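Side-chain contacts in excinuclease ABC, subunit A. (Deinococcus radiodurans, PDB 2VF7), which probably recognises damaged DNA as a zinc-bearing, ATP-hydrolysing UvrA protein of the ABC superfamily that works in excision repair: residues 78-83 against 650-655; 610-615 against 699-704; 615-620 against 627-632; 623-628 against 673-678; 668-673 against 685-690. The protein carries 1 engineered substitution. One frame throughout, in Å; residues are numbered along the deposited sequence.

The five contacts are a worked example of how separate parts of one chain are packed together. Interactions 2 to 5 lie on the same side of the chain's centre, grouped round helices 609-617 and 686-690. Interactions 3 and 4 have centres about 7 Å apart and share Tyr627 and Asn628; interactions 2 and 3 share Leu615 on helix 609-617, with centres about 12 Å apart. Interaction 5 shares Asn673 with interaction 4. Along the chain, interactions 3, 4 and 5 all fall inside the loop closed by interaction 2. Interaction 1 stands apart, about 21 Å centre to centre from interaction 5. Interactions 1, 4 and 5 are consistent with a zinc-bearing part being packed onto its surroundings.

Interaction 1 of 5, residues 78-83 against 650-655; sequences NQAGVP and VMVELL
Ala80 and Val652 make the apolar centre of this contact, where two parts of the chain more than 560 residues apart come together. Ala80 CB lies 4.1 Å from Val652 CG2. The valine's chi1 of -67° sets CG2 between the backbone N and the carbonyl carbon, and this is the branch that meets the alanine. Beside this pair, Gln79 and Leu654 cross at about a right angle. Gln79 OE1 approaches the branch point of the leucine, 3.3 Å from Leu654 CG, so an amide oxygen rests on hydrocarbon and no hydrogen bond joins the two segments.

The next shell holds these groups in place. Val660 of strand 660-663 touches both Ala80 and Val652, and it also pairs with Val652 through the backbone. Leu655 N donates to Val652 O over 3.2 Å, closing a turn after Val652, while Ser659 OG is bonded to the same carbonyl oxygen. On the other side, Gly81 with its positive phi follows the short helix 77-80. The hairpin of strands 649-652 and 660-663 lies between two cysteine pairs, Cys641/Cys644 and Cys664/Cys667, which together bind a zinc ion about 13 Å from the side chain of Val652.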
# COMPACT_ATOMS: atom_id res chain seq x y z
N ASN A 78 -10.53 -8.91 5.26
CA ASN A 78 -11.84 -9.31 5.82
C ASN A 78 -12.46 -8.23 6.72
O ASN A 78 -13.61 -8.36 7.17
CB ASN A 78 -11.76 -10.66 6.53
CG ASN A 78 -13.05 -11.47 6.43
OD1 ASN A 78 -14.09 -11.09 6.97
ND2 ASN A 78 -12.98 -12.60 5.74
N GLN A 79 -11.70 -7.17 6.98
CA GLN A 79 -12.24 -5.94 7.53
C GLN A 79 -13.13 -5.27 6.48
O GLN A 79 -14.30 -4.97 6.73
CB GLN A 79 -11.12 -4.99 7.97
CG GLN A 79 -10.38 -5.44 9.22
CD GLN A 79 -9.77 -4.27 9.99
OE1 GLN A 79 -8.78 -3.62 9.52
NE2 GLN A 79 -10.35 -3.99 11.20
N ALA A 80 -12.56 -5.06 5.29
CA ALA A 80 -13.27 -4.49 4.15
C ALA A 80 -14.38 -5.40 3.63
O ALA A 80 -15.51 -4.96 3.45
CB ALA A 80 -12.29 -4.18 3.04
N GLY A 81 -14.04 -6.67 3.40
CA GLY A 81 -14.97 -7.66 2.86
C GLY A 81 -14.37 -8.55 1.78
O GLY A 81 -13.44 -8.16 1.06
N VAL A 82 -14.90 -9.76 1.66
CA VAL A 82 -14.52 -10.71 0.61
C VAL A 82 -15.71 -10.94 -0.34
O VAL A 82 -16.86 -10.83 0.09
CB VAL A 82 -14.10 -12.07 1.21
CG1 VAL A 82 -12.97 -12.64 0.43
CG2 VAL A 82 -13.68 -11.91 2.66
N PRO A 83 -15.45 -11.24 -1.64
CA PRO A 83 -16.60 -11.65 -2.45
C PRO A 83 -17.19 -12.97 -1.94
O PRO A 83 -16.47 -13.82 -1.42
CB PRO A 83 -15.99 -11.83 -3.85
CG PRO A 83 -14.71 -11.05 -3.82
CD PRO A 83 -14.20 -11.20 -2.43
N VAL A 650 -18.80 2.13 8.05
CA VAL A 650 -17.57 2.75 8.54
C VAL A 650 -16.45 2.68 7.49
O VAL A 650 -16.27 1.65 6.82
CB VAL A 650 -17.13 2.15 9.90
CG1 VAL A 650 -16.39 0.80 9.73
CG2 VAL A 650 -16.29 3.15 10.68
N MET A 651 -15.70 3.77 7.37
CA MET A 651 -14.61 3.86 6.40
C MET A 651 -13.38 3.04 6.83
O MET A 651 -12.89 3.16 7.95
CB MET A 651 -14.20 5.32 6.15
CG MET A 651 -13.08 5.48 5.12
SD MET A 651 -13.61 6.11 3.52
CE MET A 651 -13.11 7.83 3.73
N VAL A 652 -12.90 2.21 5.91
CA VAL A 652 -11.71 1.43 6.17
C VAL A 652 -10.51 2.03 5.43
O VAL A 652 -10.19 1.63 4.31
CB VAL A 652 -11.92 -0.10 5.93
CG1 VAL A 652 -12.89 -0.67 6.96
CG2 VAL A 652 -12.41 -0.39 4.52
N GLU A 653 -9.89 3.01 6.08
CA GLU A 653 -8.66 3.67 5.61
C GLU A 653 -7.48 2.72 5.72
O GLU A 653 -6.32 3.13 5.88
CB GLU A 653 -8.41 4.96 6.40
CG GLU A 653 -9.16 6.19 5.85
CD GLU A 653 -8.40 6.87 4.70
OE1 GLU A 653 -9.06 7.19 3.68
OE2 GLU A 653 -7.17 7.09 4.83
N LEU A 654 -7.81 1.44 5.64
CA LEU A 654 -6.87 0.35 5.63
C LEU A 654 -6.51 0.09 4.17
O LEU A 654 -5.38 -0.32 3.85
CB LEU A 654 -7.51 -0.89 6.27
CG LEU A 654 -7.80 -0.94 7.79
CD1 LEU A 654 -6.51 -0.80 8.64
CD2 LEU A 654 -8.86 0.06 8.25
N LEU A 655 -7.48 0.35 3.29
CA LEU A 655 -7.20 0.42 1.86
C LEU A 655 -6.62 1.78 1.49
O LEU A 655 -7.33 2.80 1.48
CB LEU A 655 -8.42 0.05 1.01
CG LEU A 655 -8.52 -1.43 0.59
CD1 LEU A 655 -9.80 -1.70 -0.18
CD2 LEU A 655 -7.30 -1.88 -0.24

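Interaction 2 of 5, residues 610-615 against 699-704; sequences DQVRKL and DFFADE
Phe701 and Leu615 bury the largest areas here, their side chains running antiparallel, one alongside the other. Leu615 CD1 comes within 4.1 Å of Phe701 CE2, an approach oblique to the ring. The same methyl lies 4.0 Å from Glu704 OE2, so one leucine branch serves an aromatic and a carboxylate neighbour together. One turn earlier on helix 609-617, Val612 CG2 reaches Phe701 CZ at 4.2 Å, and the valine also touches Ile686 and Val689 of helix 686-690.

The phenylalanine is fixed from its own side of the contact. Phe700 CD1 sits over the centre of one ring face, 3.9 Å above the plane, and Glu704 CG is at the ring edge. A type I turn from Phe701 to Glu704, closed by Glu704 N donating to Phe701 O over 3.0 Å, brings the glutamate back beside the ring; its chain then bends at chi2 (-72°). Glu704 OE1 forms a salt bridge with Arg682, and OE2, the oxygen near Leu615, shares a weak hydrogen bond with Tyr681 OH. On the facing helix, Gln611 O accepts from both Lys614 NZ (2.9 Å) and Leu615 N, which approach from either side of the carbonyl plane.

Ile707 and Leu711 of helix 705-716 also pack on Phe701. With no hydrogen bond between the segments, cohesion rests on dispersion and burial of hydrocarbon, while Arg613 pairs with Asp610 and Glu704 with Arg682.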
# COMPACT_ATOMS: atom_id res chain seq x y z
N ASP A 610 -39.57 11.53 6.80
CA ASP A 610 -40.13 12.43 7.83
C ASP A 610 -41.46 11.96 8.41
O ASP A 610 -41.70 12.14 9.61
CB ASP A 610 -40.35 13.84 7.26
CG ASP A 610 -39.14 14.72 7.38
OD1 ASP A 610 -38.26 14.66 6.49
OD2 ASP A 610 -39.06 15.49 8.36
N GLN A 611 -42.34 11.44 7.54
CA GLN A 611 -43.66 10.91 7.91
C GLN A 611 -43.54 9.53 8.53
O GLN A 611 -44.29 9.17 9.45
CB GLN A 611 -44.58 10.80 6.69
CG GLN A 611 -44.10 11.47 5.39
CD GLN A 611 -43.84 12.97 5.53
OE1 GLN A 611 -44.58 13.71 6.22
NE2 GLN A 611 -42.77 13.43 4.88
N VAL A 612 -42.58 8.76 8.01
CA VAL A 612 -42.24 7.46 8.55
C VAL A 612 -41.89 7.60 10.04
O VAL A 612 -42.34 6.80 10.86
CB VAL A 612 -41.07 6.79 7.75
CG1 VAL A 612 -40.60 5.51 8.42
CG2 VAL A 612 -41.49 6.51 6.32
N ARG A 613 -41.14 8.64 10.40
CA ARG A 613 -40.69 8.76 11.79
C ARG A 613 -41.83 9.21 12.69
O ARG A 613 -41.92 8.83 13.86
CB ARG A 613 -39.54 9.75 11.89
CG ARG A 613 -38.34 9.37 11.06
CD ARG A 613 -37.18 10.27 11.38
NE ARG A 613 -37.30 11.58 10.75
CZ ARG A 613 -37.54 12.72 11.40
NH1 ARG A 613 -37.69 12.73 12.71
NH2 ARG A 613 -37.62 13.84 10.73
N LYS A 614 -42.69 10.05 12.12
CA LYS A 614 -44.01 10.42 12.66
C LYS A 614 -44.88 9.20 13.04
O LYS A 614 -45.50 9.19 14.10
CB LYS A 614 -44.70 11.29 11.60
CG LYS A 614 -45.99 11.90 12.00
CD LYS A 614 -46.73 12.42 10.77
CE LYS A 614 -47.62 11.34 10.12
NZ LYS A 614 -46.88 10.51 9.12
N LEU A 615 -44.91 8.18 12.19
CA LEU A 615 -45.73 6.97 12.41
C LEU A 615 -45.17 6.09 13.50
O LEU A 615 -45.90 5.32 14.12
CB LEU A 615 -45.83 6.13 11.12
CG LEU A 615 -46.54 6.64 9.86
CD1 LEU A 615 -46.38 5.69 8.69
CD2 LEU A 615 -48.03 6.94 10.13
N ASP A 699 -46.21 -2.00 -1.24
CA ASP A 699 -47.19 -2.82 -0.54
C ASP A 699 -47.51 -2.29 0.86
O ASP A 699 -48.66 -2.06 1.19
CB ASP A 699 -46.67 -4.24 -0.40
CG ASP A 699 -46.77 -5.03 -1.68
OD1 ASP A 699 -47.54 -6.01 -1.68
OD2 ASP A 699 -46.08 -4.70 -2.67
N PHE A 700 -46.47 -2.13 1.67
CA PHE A 700 -46.60 -1.88 3.10
C PHE A 700 -47.25 -0.52 3.44
O PHE A 700 -47.99 -0.40 4.42
CB PHE A 700 -45.23 -2.06 3.76
CG PHE A 700 -45.25 -2.02 5.27
CD1 PHE A 700 -44.73 -0.91 5.96
CD2 PHE A 700 -45.77 -3.08 6.00
CE1 PHE A 700 -44.76 -0.86 7.35
CE2 PHE A 700 -45.78 -3.04 7.38
CZ PHE A 700 -45.29 -1.93 8.06
N PHE A 701 -46.99 0.48 2.60
CA PHE A 701 -47.45 1.85 2.82
C PHE A 701 -48.58 2.28 1.89
O PHE A 701 -48.82 3.47 1.74
CB PHE A 701 -46.32 2.84 2.61
CG PHE A 701 -45.29 2.81 3.69
CD1 PHE A 701 -43.99 2.41 3.40
CD2 PHE A 701 -45.62 3.17 4.99
CE1 PHE A 701 -43.01 2.39 4.42
CE2 PHE A 701 -44.68 3.15 6.00
CZ PHE A 701 -43.37 2.76 5.71
N ALA A 702 -49.25 1.30 1.28
CA ALA A 702 -50.37 1.52 0.36
C ALA A 702 -51.38 2.57 0.83
O ALA A 702 -51.91 3.33 0.02
CB ALA A 702 -51.07 0.21 0.10
N ASP A 703 -51.66 2.60 2.13
CA ASP A 703 -52.69 3.48 2.68
C ASP A 703 -52.15 4.72 3.40
O ASP A 703 -52.92 5.45 4.04
CB ASP A 703 -53.64 2.68 3.58
CG ASP A 703 -54.65 1.87 2.77
OD1 ASP A 703 -54.92 0.70 3.14
OD2 ASP A 703 -55.20 2.41 1.78
N GLU A 704 -50.84 4.95 3.30
CA GLU A 704 -50.21 6.19 3.79
C GLU A 704 -49.88 7.01 2.57
O GLU A 704 -48.89 6.76 1.90
CB GLU A 704 -48.94 5.92 4.58
CG GLU A 704 -48.70 4.47 4.92
CD GLU A 704 -49.63 3.96 5.97
OE1 GLU A 704 -50.23 2.89 5.76
OE2 GLU A 704 -49.79 4.64 6.99

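Interaction 3 of 5, residues 615-620 against 627-632; sequences LFAATP and YNAGRF
The C-terminal end of helix 609-617 packs here on the 3-10 segment 629-632, with Phe616 set on Phe632 and Ala617 on Ala629 across a short chain reversal through helix 620-624. The central feature is a CH-pi contact: Phe616 CB stands 3.6 Å from the centroid of the Phe632 ring, only 1° off the ring normal. Phe632 has CG anti to its carbonyl carbon (chi1 -57°), which places the ring with one face against Phe616 CB. Its opposite face carries Arg631 CG, 4.3 Å above the plane, so the ring is sandwiched between two aliphatic groups. The two rings themselves meet obliquely, their centroids 5.4 Å apart and their planes at 40°.

Ala617 fills the neighbouring place. Its CB reaches Ala629 N at 3.5 Å and Ala629 CB at 4.1 Å; the small methyl lets the backbones come close, the CA atoms of Ala617 and Ala629 being 4.9 Å apart. At the end of the helix, Thr619 OG1 donates to Phe616 O over 2.6 Å, in the carbonyl plane, and Thr619 then takes the N-cap position of helix 620-624.

Beyond the segments, Ala629 O accepts from Arg613 NH1. No hydrogen bond crosses between the two segments, so their hold on each other is that of shape and C-H against a pi face, while polar bonds within the first segment and to an outside donor hold the backbones.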
# COMPACT_ATOMS: atom_id res chain seq x y z
N LEU A 615 -44.91 8.18 12.19
CA LEU A 615 -45.73 6.97 12.41
C LEU A 615 -45.17 6.09 13.50
O LEU A 615 -45.90 5.32 14.12
CB LEU A 615 -45.83 6.13 11.12
CG LEU A 615 -46.54 6.64 9.86
CD1 LEU A 615 -46.38 5.69 8.69
CD2 LEU A 615 -48.03 6.94 10.13
N PHE A 616 -43.85 6.14 13.68
CA PHE A 616 -43.18 5.40 14.76
C PHE A 616 -43.36 6.10 16.11
O PHE A 616 -43.59 5.44 17.11
CB PHE A 616 -41.69 5.20 14.43
CG PHE A 616 -41.41 3.96 13.60
CD1 PHE A 616 -41.49 3.99 12.22
CD2 PHE A 616 -41.08 2.76 14.22
CE1 PHE A 616 -41.28 2.84 11.46
CE2 PHE A 616 -40.85 1.61 13.48
CZ PHE A 616 -40.94 1.65 12.09
N ALA A 617 -43.30 7.42 16.11
CA ALA A 617 -43.48 8.22 17.31
C ALA A 617 -44.89 8.14 17.90
O ALA A 617 -45.10 8.53 19.05
CB ALA A 617 -43.12 9.66 17.03
N ALA A 618 -45.84 7.63 17.11
CA ALA A 618 -47.26 7.52 17.52
C ALA A 618 -47.68 6.13 18.03
O ALA A 618 -48.86 5.87 18.25
CB ALA A 618 -48.16 7.95 16.38
N THR A 619 -46.71 5.24 18.23
CA THR A 619 -46.97 3.87 18.67
C THR A 619 -47.03 3.79 20.18
O THR A 619 -46.42 4.62 20.86
CB THR A 619 -45.91 2.86 18.13
OG1 THR A 619 -44.60 3.35 18.38
CG2 THR A 619 -46.07 2.65 16.64
N PRO A 620 -47.81 2.81 20.71
CA PRO A 620 -47.95 2.56 22.14
C PRO A 620 -46.65 2.52 22.95
O PRO A 620 -46.63 3.01 24.09
CB PRO A 620 -48.65 1.18 22.20
CG PRO A 620 -48.85 0.73 20.79
CD PRO A 620 -48.67 1.92 19.91
N TYR A 627 -40.40 9.41 23.69
CA TYR A 627 -39.79 9.48 22.33
C TYR A 627 -40.63 10.38 21.43
O TYR A 627 -41.88 10.33 21.46
CB TYR A 627 -39.74 8.12 21.61
CG TYR A 627 -38.87 7.01 22.17
CD1 TYR A 627 -37.95 7.23 23.19
CD2 TYR A 627 -38.95 5.72 21.63
CE1 TYR A 627 -37.16 6.18 23.68
CE2 TYR A 627 -38.18 4.68 22.10
CZ TYR A 627 -37.28 4.91 23.12
OH TYR A 627 -36.50 3.86 23.58
N ASN A 628 -39.95 11.22 20.66
CA ASN A 628 -40.59 11.90 19.56
C ASN A 628 -40.01 11.33 18.27
O ASN A 628 -39.19 10.40 18.31
CB ASN A 628 -40.41 13.42 19.67
CG ASN A 628 -38.97 13.85 19.59
OD1 ASN A 628 -38.18 13.60 20.51
ND2 ASN A 628 -38.62 14.53 18.49
N ALA A 629 -40.45 11.87 17.13
CA ALA A 629 -40.05 11.40 15.81
C ALA A 629 -38.55 11.52 15.64
O ALA A 629 -37.95 10.79 14.84
CB ALA A 629 -40.78 12.18 14.73
N GLY A 630 -37.95 12.45 16.37
CA GLY A 630 -36.50 12.64 16.42
C GLY A 630 -35.69 11.42 16.83
O GLY A 630 -34.62 11.19 16.30
N ARG A 631 -36.20 10.63 17.76
CA ARG A 631 -35.60 9.34 18.11
C ARG A 631 -35.32 8.46 16.87
O ARG A 631 -34.48 7.58 16.91
CB ARG A 631 -36.54 8.61 19.08
CG ARG A 631 -36.04 7.28 19.64
CD ARG A 631 -34.99 7.52 20.72
NE ARG A 631 -34.25 6.31 21.04
CZ ARG A 631 -33.61 6.10 22.18
NH1 ARG A 631 -33.61 7.03 23.13
NH2 ARG A 631 -32.98 4.95 22.37
N PHE A 632 -36.05 8.68 15.78
CA PHE A 632 -36.02 7.75 14.66
C PHE A 632 -35.26 8.34 13.48
O PHE A 632 -35.25 7.78 12.39
CB PHE A 632 -37.45 7.27 14.30
CG PHE A 632 -38.18 6.63 15.46
CD1 PHE A 632 -38.01 5.28 15.76
CD2 PHE A 632 -39.04 7.38 16.26
CE1 PHE A 632 -38.67 4.68 16.86
CE2 PHE A 632 -39.71 6.79 17.37
CZ PHE A 632 -39.53 5.44 17.65

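Interaction 4 of 5, residues 623-628 against 673-678; sequences KKRGYN and NAETLE
Tyr627 and Glu675 form the close part of this surface contact, which rests an irregular segment, opened by an Asx motif at Asn673, against the chain leaving helix 620-624. The tyrosine OH donates to Glu675 OE2 over 2.8 Å, meeting the carboxylate on its anti side and 20° out of its plane. Glu675 CG stands opposite its backbone N (chi1 172°), which puts it 3.1 Å from Tyr627 OH, and the extended chain beyond CG carries OE2 to the bond. Behind the ring, Arg625 CB lies over one face, 3.6 Å above the plane and offset toward the rim.

The outer side is looser. Arg625 NH2 makes a salt bridge to Glu678 OE2 at 3.1 Å, but as a hydrogen bond it is weak, with an N-H...acceptor angle of 128°, and the guanidinium and carboxylate planes are tilted against each other. Glu678 is exposed and Arg625 partly so, and this weak pair therefore lies toward solvent. Arg625 NE gives a second weak bond, to Tyr627 OH. A phenylalanine in place of Tyr627 would probably leave Glu675 OE2 without its short donor, dependent on the long, weak ion pair with Arg631, and free its carboxylate to turn.

The Asx motif sets the base of the glutamate: Thr676 N donates to Asn673 OD1 over 3.0 Å, almost in line with the side-chain C=O bond.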
# COMPACT_ATOMS: atom_id res chain seq x y z
N LYS A 623 -44.80 5.95 22.86
CA LYS A 623 -45.56 6.86 23.72
C LYS A 623 -45.22 6.68 25.21
O LYS A 623 -45.10 7.66 25.93
CB LYS A 623 -47.05 6.70 23.45
CG LYS A 623 -47.74 8.00 23.02
CD LYS A 623 -46.94 8.74 21.95
CE LYS A 623 -47.84 9.58 21.04
NZ LYS A 623 -48.61 10.65 21.75
N LYS A 624 -45.04 5.42 25.64
CA LYS A 624 -44.61 5.08 27.00
C LYS A 624 -43.29 5.74 27.40
O LYS A 624 -43.18 6.32 28.49
CB LYS A 624 -44.42 3.56 27.14
CG LYS A 624 -45.55 2.80 27.78
CD LYS A 624 -45.12 1.37 28.07
CE LYS A 624 -45.02 1.09 29.58
NZ LYS A 624 -43.71 1.51 30.19
N ARG A 625 -42.29 5.58 26.54
CA ARG A 625 -41.03 6.29 26.70
C ARG A 625 -41.26 7.68 26.15
O ARG A 625 -42.17 7.90 25.36
CB ARG A 625 -39.93 5.60 25.90
CG ARG A 625 -39.54 4.20 26.36
CD ARG A 625 -40.08 3.17 25.39
NE ARG A 625 -39.07 2.24 24.86
CZ ARG A 625 -38.70 1.10 25.45
NH1 ARG A 625 -39.22 0.74 26.63
NH2 ARG A 625 -37.82 0.32 24.86
N GLY A 626 -40.44 8.63 26.54
CA GLY A 626 -40.66 9.98 26.04
C GLY A 626 -39.98 10.18 24.71
O GLY A 626 -39.06 11.00 24.62
N TYR A 627 -40.40 9.41 23.69
CA TYR A 627 -39.79 9.48 22.33
C TYR A 627 -40.63 10.38 21.43
O TYR A 627 -41.88 10.33 21.46
CB TYR A 627 -39.74 8.12 21.61
CG TYR A 627 -38.87 7.01 22.17
CD1 TYR A 627 -37.95 7.23 23.19
CD2 TYR A 627 -38.95 5.72 21.63
CE1 TYR A 627 -37.16 6.18 23.68
CE2 TYR A 627 -38.18 4.68 22.10
CZ TYR A 627 -37.28 4.91 23.12
OH TYR A 627 -36.50 3.86 23.58
N ASN A 628 -39.95 11.22 20.66
CA ASN A 628 -40.59 11.90 19.56
C ASN A 628 -40.01 11.33 18.27
O ASN A 628 -39.19 10.40 18.31
CB ASN A 628 -40.41 13.42 19.67
CG ASN A 628 -38.97 13.85 19.59
OD1 ASN A 628 -38.18 13.60 20.51
ND2 ASN A 628 -38.62 14.53 18.49
N ASN A 673 -29.43 2.37 17.74
CA ASN A 673 -29.15 1.58 18.94
C ASN A 673 -30.23 0.51 19.13
O ASN A 673 -31.21 0.51 18.40
CB ASN A 673 -28.87 2.44 20.20
CG ASN A 673 -30.06 3.28 20.63
OD1 ASN A 673 -31.21 2.87 20.50
ND2 ASN A 673 -29.78 4.45 21.18
N ALA A 674 -30.01 -0.41 20.07
CA ALA A 674 -30.87 -1.57 20.26
C ALA A 674 -32.22 -1.20 20.83
O ALA A 674 -33.22 -1.86 20.56
CB ALA A 674 -30.18 -2.59 21.17
N GLU A 675 -32.24 -0.17 21.65
CA GLU A 675 -33.44 0.26 22.35
C GLU A 675 -34.44 0.90 21.38
O GLU A 675 -35.65 0.78 21.56
CB GLU A 675 -33.06 1.21 23.47
CG GLU A 675 -34.21 1.88 24.15
CD GLU A 675 -33.76 2.82 25.22
OE1 GLU A 675 -32.58 2.70 25.64
OE2 GLU A 675 -34.58 3.66 25.66
N THR A 676 -33.92 1.56 20.35
CA THR A 676 -34.75 2.16 19.30
C THR A 676 -35.41 1.08 18.43
O THR A 676 -36.50 1.30 17.90
CB THR A 676 -33.93 3.15 18.45
OG1 THR A 676 -33.21 4.04 19.32
CG2 THR A 676 -34.80 3.94 17.54
N LEU A 677 -34.78 -0.09 18.31
CA LEU A 677 -35.24 -1.13 17.38
C LEU A 677 -36.25 -2.07 18.02
O LEU A 677 -36.83 -2.94 17.34
CB LEU A 677 -34.05 -1.93 16.81
CG LEU A 677 -32.91 -1.21 16.07
CD1 LEU A 677 -31.64 -2.05 16.13
CD2 LEU A 677 -33.29 -0.92 14.64
N GLU A 678 -36.46 -1.89 19.32
CA GLU A 678 -37.51 -2.58 20.07
C GLU A 678 -38.92 -2.06 19.77
O GLU A 678 -39.91 -2.73 20.10
CB GLU A 678 -37.25 -2.46 21.59
CG GLU A 678 -36.02 -3.21 22.08
CD GLU A 678 -35.91 -3.21 23.59
OE1 GLU A 678 -34.98 -3.88 24.13
OE2 GLU A 678 -36.74 -2.54 24.25

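Interaction 5 of 5, residues 668-673 against 685-690; sequences HGTRYN and NIADVL
Asn685 OD1, gripped by two backbone N-H groups, starts helix 686-690, whose Ile686, Ala687 and Leu690 pack on Thr670 and Tyr672. Asp688 N donates to Asn685 OD1 over 2.7 Å, coming nearly head-on to the amide carbonyl, and Ala687 N adds a weak bond to the same oxygen at 3.2 Å. The return bond, from Asn685 N to Asp688 OD1, is 2.9 Å long and straight at 170°, completing a capping box that fixes the first turn.

That turn offers its side chains to the loop. Ile686 CG2 lies over the centre of the Tyr672 ring, 3.6 Å from the centroid and 12° off the normal, a CH-pi contact. CG1, which points opposite the backbone N (chi1 -174°), is 3.8 Å from Tyr672 OH, the isoleucine lying across the ring. Leu690, one turn later, comes to the ring edge instead, with CD1 3.8 Å from Tyr672 CE2. Nearer the zinc, Thr670 CB and Ala687 CB touch at 3.9 Å.

The phenol OH is bonded to Phe632 O, and Phe609 of helix 609-617 packs on Tyr672, Ile686 and Leu690 alike. Shortening Tyr672 to an alanine is likely to open a gap beneath Ile686 and beside Leu690 and to leave the Phe632 carbonyl without its donor. The side chain of Thr670 lies about 6 Å from the zinc ion, and the residue closely follows Cys667, so the contact seats a capped helix against the flank of a four-cysteine zinc module.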
# COMPACT_ATOMS: atom_id res chain seq x y z
N HIS A 668 -23.99 -3.04 12.83
CA HIS A 668 -23.95 -3.93 11.67
C HIS A 668 -24.76 -3.43 10.49
O HIS A 668 -25.16 -4.22 9.63
CB HIS A 668 -24.40 -5.35 12.03
CG HIS A 668 -23.58 -5.99 13.10
ND1 HIS A 668 -23.97 -6.03 14.42
CD2 HIS A 668 -22.37 -6.61 13.05
CE1 HIS A 668 -23.05 -6.64 15.14
NE2 HIS A 668 -22.06 -7.00 14.33
N GLY A 669 -25.01 -2.13 10.44
CA GLY A 669 -25.69 -1.54 9.30
C GLY A 669 -27.14 -1.16 9.53
O GLY A 669 -27.78 -0.68 8.61
N THR A 670 -27.66 -1.39 10.73
CA THR A 670 -29.03 -0.99 11.06
C THR A 670 -29.15 0.52 11.24
O THR A 670 -30.17 1.08 10.84
CB THR A 670 -29.62 -1.72 12.30
OG1 THR A 670 -29.00 -1.25 13.52
CG2 THR A 670 -29.45 -3.26 12.16
N ARG A 671 -28.09 1.16 11.75
CA ARG A 671 -27.98 2.63 11.95
C ARG A 671 -28.54 3.14 13.29
O ARG A 671 -28.45 4.35 13.57
CB ARG A 671 -28.67 3.42 10.85
CG ARG A 671 -28.09 3.41 9.48
CD ARG A 671 -28.96 4.34 8.57
NE ARG A 671 -28.78 4.09 7.14
CZ ARG A 671 -28.08 4.86 6.30
NH1 ARG A 671 -27.49 5.97 6.73
NH2 ARG A 671 -28.00 4.54 5.01
N TYR A 672 -29.10 2.25 14.11
CA TYR A 672 -29.77 2.64 15.35
C TYR A 672 -29.30 1.82 16.52
O TYR A 672 -28.81 0.70 16.33
CB TYR A 672 -31.30 2.48 15.21
CG TYR A 672 -31.91 3.39 14.16
CD1 TYR A 672 -32.36 4.67 14.49
CD2 TYR A 672 -32.03 2.96 12.81
CE1 TYR A 672 -32.92 5.50 13.52
CE2 TYR A 672 -32.60 3.80 11.82
CZ TYR A 672 -33.03 5.06 12.19
OH TYR A 672 -33.60 5.89 11.25
N ASN A 673 -29.43 2.37 17.74
CA ASN A 673 -29.15 1.58 18.94
C ASN A 673 -30.23 0.51 19.13
O ASN A 673 -31.21 0.51 18.40
CB ASN A 673 -28.87 2.44 20.20
CG ASN A 673 -30.06 3.28 20.63
OD1 ASN A 673 -31.21 2.87 20.50
ND2 ASN A 673 -29.78 4.45 21.18
N ASN A 685 -39.59 -2.99 12.70
CA ASN A 685 -38.80 -1.94 13.38
C ASN A 685 -38.37 -0.90 12.36
O ASN A 685 -38.75 -1.02 11.21
CB ASN A 685 -37.65 -2.47 14.28
CG ASN A 685 -36.63 -3.34 13.53
OD1 ASN A 685 -36.26 -3.04 12.40
ND2 ASN A 685 -36.17 -4.41 14.17
N ILE A 686 -37.63 0.12 12.75
CA ILE A 686 -37.32 1.21 11.81
C ILE A 686 -36.27 0.78 10.78
O ILE A 686 -36.19 1.35 9.68
CB ILE A 686 -36.89 2.54 12.55
CG1 ILE A 686 -36.72 3.71 11.56
CG2 ILE A 686 -35.60 2.34 13.35
CD1 ILE A 686 -38.03 4.28 10.91
N ALA A 687 -35.46 -0.22 11.14
CA ALA A 687 -34.44 -0.80 10.27
C ALA A 687 -35.10 -1.80 9.35
O ALA A 687 -34.63 -2.04 8.24
CB ALA A 687 -33.37 -1.48 11.11
N ASP A 688 -36.21 -2.39 9.83
CA ASP A 688 -37.04 -3.27 9.02
C ASP A 688 -37.59 -2.48 7.85
O ASP A 688 -37.60 -3.01 6.73
CB ASP A 688 -38.19 -3.90 9.81
CG ASP A 688 -37.78 -5.15 10.60
OD1 ASP A 688 -38.34 -5.35 11.69
OD2 ASP A 688 -36.92 -5.95 10.16
N VAL A 689 -38.01 -1.23 8.08
CA VAL A 689 -38.50 -0.43 6.94
C VAL A 689 -37.41 0.07 5.99
O VAL A 689 -37.57 0.04 4.80
CB VAL A 689 -39.56 0.71 7.30
CG1 VAL A 689 -40.46 0.35 8.52
CG2 VAL A 689 -38.96 2.09 7.44
N LEU A 690 -36.29 0.55 6.52
CA LEU A 690 -35.16 0.96 5.68
C LEU A 690 -34.53 -0.16 4.84
O LEU A 690 -34.00 0.13 3.79
CB LEU A 690 -34.12 1.65 6.53
CG LEU A 690 -34.60 2.99 7.09
CD1 LEU A 690 -33.72 3.41 8.24
CD2 LEU A 690 -34.64 4.07 5.99